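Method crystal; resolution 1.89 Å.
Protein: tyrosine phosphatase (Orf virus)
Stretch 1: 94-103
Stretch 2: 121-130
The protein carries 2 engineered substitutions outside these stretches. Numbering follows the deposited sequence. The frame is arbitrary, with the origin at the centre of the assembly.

Stretch 1, residues 94-103: LVKLLARLEA
Stretch 2, residues 121-130: AAAMGYVMHK

Two α-helices of one chain, residues 94-103 and 121-130, cross at a signed angle of -69°, their axes approaching to 9.1 Å. Backbone torsions stay helical throughout, phi between -58° and -68° and psi between -36° and -50°, and each helix is held by its own i+4 to i bonds, such as Ala99 N to Val95 O at 2.9 Å and His129 N to Gly125 O at 2.8 Å. No hydrogen bond links the helices; the contact is one of shape and apolar surface, burying 434 Å² in all. The register is set where the backbones come closest, Val95 CA to Tyr126 CA at 4.9 Å; from there the helices diverge, with Leu94 CA to Ala122 CA at 7.1 Å and Ala99 CA to Lys130 CA at 7.5 Å.

Tyr126 covers the most surface. Its CA-to-CB bond points sideways, but chi1 of 177° (t) and chi2 of 60° bring the ring onto the first helix, a knob in the hole formed by Val95, Leu98, Ala99 and Glu102. Leu98 (m, t) points toward the second helix and lays its CB over one face of the ring, 3.6 Å from Tyr126 CD1 and 3.9 Å from the Tyr126 ring centroid, 22° off the normal: a CH-pi contact. The ring also reaches the backbone of the first helix, with Ala99 N 3.5 Å and Ala99 CB 4.1 Å from Tyr126 CE1. At the far end of the ring, Tyr126 OH lies 3.2 Å from Glu102 CG, a methylene carbon; the Glu102 carboxylate (chi1 t, chi2 p) is hydrogen-bonded elsewhere in the structure.

Val95, chi1 -58° (m), is the counterpart on the first helix, and its CA-to-CB bond points toward the second. Its CG1 rests against backbone, 3.5 Å from both Gly125 C and Tyr126 N. Gly125 has no side chain, and an ideal CB there would lie a tight 3.4 Å from Val95 CG1, so the glycine suits the close approach. Val95 CG2 covers a face of the His129 ring, 3.7 Å from His129 CG and 3.9 Å from the His129 ring centroid, 22° off the normal, a second CH-pi contact.

His129 (chi1 180°, t; chi2 -104°) points toward the first helix and meets Ala99 at its ring edge, His129 CE1 to Ala99 CB being 4.1 Å. Its ND1 is buried here without a polar partner. Near the start of both stretches, Leu94 (t, p) turns its end inward, placing CD2 3.7 Å from Ala122 CB.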

# COMPACT_ATOMS: atom_id res chain seq x y z
N LEU B 94 21.46 -15.32 5.84
CA LEU B 94 20.34 -16.15 6.22
C LEU B 94 19.47 -16.58 5.03
O LEU B 94 19.14 -17.76 4.93
CB LEU B 94 19.52 -15.48 7.32
CG LEU B 94 18.46 -16.29 8.00
CD1 LEU B 94 18.94 -17.72 8.33
CD2 LEU B 94 17.96 -15.56 9.21
N VAL B 95 19.16 -15.67 4.10
CA VAL B 95 18.35 -16.06 2.93
C VAL B 95 19.10 -17.06 2.04
O VAL B 95 18.49 -17.98 1.49
CB VAL B 95 17.76 -14.86 2.13
CG1 VAL B 95 16.89 -13.99 3.03
CG2 VAL B 95 18.85 -14.04 1.46
N LYS B 96 20.42 -16.88 1.90
CA LYS B 96 21.27 -17.78 1.13
C LYS B 96 21.31 -19.15 1.78
O LYS B 96 21.15 -20.16 1.09
CB LYS B 96 22.68 -17.19 0.97
CG LYS B 96 23.48 -17.87 -0.14
CD LYS B 96 24.86 -17.26 -0.34
CE LYS B 96 25.65 -18.03 -1.39
NZ LYS B 96 26.16 -19.34 -0.89
N LEU B 97 21.42 -19.19 3.13
CA LEU B 97 21.41 -20.43 3.91
C LEU B 97 20.06 -21.17 3.73
O LEU B 97 20.06 -22.38 3.51
CB LEU B 97 21.69 -20.13 5.41
CG LEU B 97 21.43 -21.24 6.46
CD1 LEU B 97 22.31 -22.43 6.25
CD2 LEU B 97 21.60 -20.71 7.85
N LEU B 98 18.93 -20.45 3.85
CA LEU B 98 17.61 -21.06 3.69
C LEU B 98 17.40 -21.58 2.27
O LEU B 98 16.86 -22.68 2.11
CB LEU B 98 16.50 -20.09 4.12
CG LEU B 98 16.48 -19.72 5.62
CD1 LEU B 98 15.46 -18.65 5.89
CD2 LEU B 98 16.25 -20.94 6.52
N ALA B 99 17.89 -20.85 1.26
CA ALA B 99 17.80 -21.29 -0.14
C ALA B 99 18.64 -22.58 -0.37
O ALA B 99 18.21 -23.47 -1.11
CB ALA B 99 18.27 -20.18 -1.07
N ARG B 100 19.82 -22.70 0.29
CA ARG B 100 20.69 -23.87 0.20
C ARG B 100 20.01 -25.08 0.86
O ARG B 100 20.07 -26.18 0.30
CB ARG B 100 22.06 -23.58 0.85
CG ARG B 100 23.19 -24.47 0.34
CD ARG B 100 24.40 -24.46 1.27
NE ARG B 100 24.27 -25.42 2.37
CZ ARG B 100 24.35 -25.11 3.66
NH1 ARG B 100 24.58 -23.86 4.04
NH2 ARG B 100 24.21 -26.05 4.59
N LEU B 101 19.38 -24.89 2.04
CA LEU B 101 18.69 -25.97 2.76
C LEU B 101 17.48 -26.48 1.95
O LEU B 101 17.26 -27.68 1.87
CB LEU B 101 18.29 -25.56 4.19
CG LEU B 101 19.46 -25.17 5.13
CD1 LEU B 101 18.98 -24.46 6.38
CD2 LEU B 101 20.31 -26.37 5.49
N GLU B 102 16.74 -25.54 1.31
CA GLU B 102 15.61 -25.79 0.43
C GLU B 102 16.07 -26.62 -0.77
O GLU B 102 15.45 -27.64 -1.07
CB GLU B 102 14.99 -24.45 -0.04
CG GLU B 102 13.74 -24.58 -0.90
CD GLU B 102 12.50 -25.07 -0.18
OE1 GLU B 102 12.36 -24.79 1.03
OE2 GLU B 102 11.68 -25.77 -0.82
N ALA B 103 17.16 -26.19 -1.44
CA ALA B 103 17.75 -26.89 -2.59
C ALA B 103 18.19 -28.32 -2.22
O ALA B 103 17.96 -29.25 -3.00
CB ALA B 103 18.92 -26.10 -3.15
N ALA B 121 10.89 -11.96 10.33
CA ALA B 121 11.79 -11.17 9.47
C ALA B 121 12.62 -12.06 8.55
O ALA B 121 12.72 -11.79 7.35
CB ALA B 121 12.69 -10.27 10.31
N ALA B 122 13.09 -13.18 9.06
CA ALA B 122 13.84 -14.18 8.29
C ALA B 122 12.92 -14.77 7.20
O ALA B 122 13.32 -14.85 6.04
CB ALA B 122 14.32 -15.29 9.21
N ALA B 123 11.67 -15.12 7.60
CA ALA B 123 10.64 -15.66 6.73
C ALA B 123 10.32 -14.68 5.56
O ALA B 123 10.31 -15.08 4.41
CB ALA B 123 9.39 -15.93 7.54
N MET B 124 10.10 -13.40 5.88
CA MET B 124 9.82 -12.34 4.90
C MET B 124 10.98 -12.18 3.95
O MET B 124 10.79 -12.17 2.73
CB MET B 124 9.52 -11.01 5.61
CG MET B 124 8.87 -9.98 4.69
SD MET B 124 7.21 -10.50 4.11
CE MET B 124 7.07 -9.45 2.64
N GLY B 125 12.20 -12.11 4.52
CA GLY B 125 13.41 -11.98 3.71
C GLY B 125 13.56 -13.13 2.74
O GLY B 125 13.80 -12.91 1.55
N TYR B 126 13.37 -14.36 3.22
CA TYR B 126 13.51 -15.55 2.39
C TYR B 126 12.46 -15.65 1.26
O TYR B 126 12.80 -16.02 0.14
CB TYR B 126 13.53 -16.80 3.27
CG TYR B 126 13.61 -18.07 2.44
CD1 TYR B 126 14.67 -18.30 1.58
CD2 TYR B 126 12.57 -18.99 2.45
CE1 TYR B 126 14.70 -19.43 0.76
CE2 TYR B 126 12.61 -20.15 1.67
CZ TYR B 126 13.68 -20.36 0.82
OH TYR B 126 13.69 -21.49 0.03
N VAL B 127 11.21 -15.31 1.56
CA VAL B 127 10.12 -15.29 0.58
C VAL B 127 10.42 -14.23 -0.50
O VAL B 127 10.23 -14.51 -1.69
CB VAL B 127 8.75 -15.12 1.27
CG1 VAL B 127 7.66 -14.88 0.22
CG2 VAL B 127 8.40 -16.37 2.11
N MET B 128 10.93 -13.07 -0.11
CA MET B 128 11.32 -11.98 -1.04
C MET B 128 12.48 -12.44 -1.90
O MET B 128 12.41 -12.34 -3.13
CB MET B 128 11.69 -10.68 -0.29
CG MET B 128 10.50 -9.94 0.33
SD MET B 128 9.16 -9.48 -0.83
CE MET B 128 10.03 -8.35 -1.99
N HIS B 129 13.51 -13.02 -1.27
CA HIS B 129 14.68 -13.57 -1.95
C HIS B 129 14.29 -14.64 -2.97
O HIS B 129 14.81 -14.62 -4.09
CB HIS B 129 15.65 -14.17 -0.94
CG HIS B 129 16.87 -14.75 -1.58
ND1 HIS B 129 17.02 -16.12 -1.72
CD2 HIS B 129 17.93 -14.12 -2.12
CE1 HIS B 129 18.19 -16.28 -2.32
NE2 HIS B 129 18.77 -15.11 -2.57
N LYS B 130 13.40 -15.56 -2.58
CA LYS B 130 12.96 -16.64 -3.45
C LYS B 130 12.24 -16.10 -4.69
O LYS B 130 12.53 -16.54 -5.79
CB LYS B 130 12.11 -17.64 -2.66
CG LYS B 130 11.63 -18.81 -3.48
CD LYS B 130 11.14 -19.96 -2.65
CE LYS B 130 10.42 -20.97 -3.55
NZ LYS B 130 9.12 -20.46 -4.09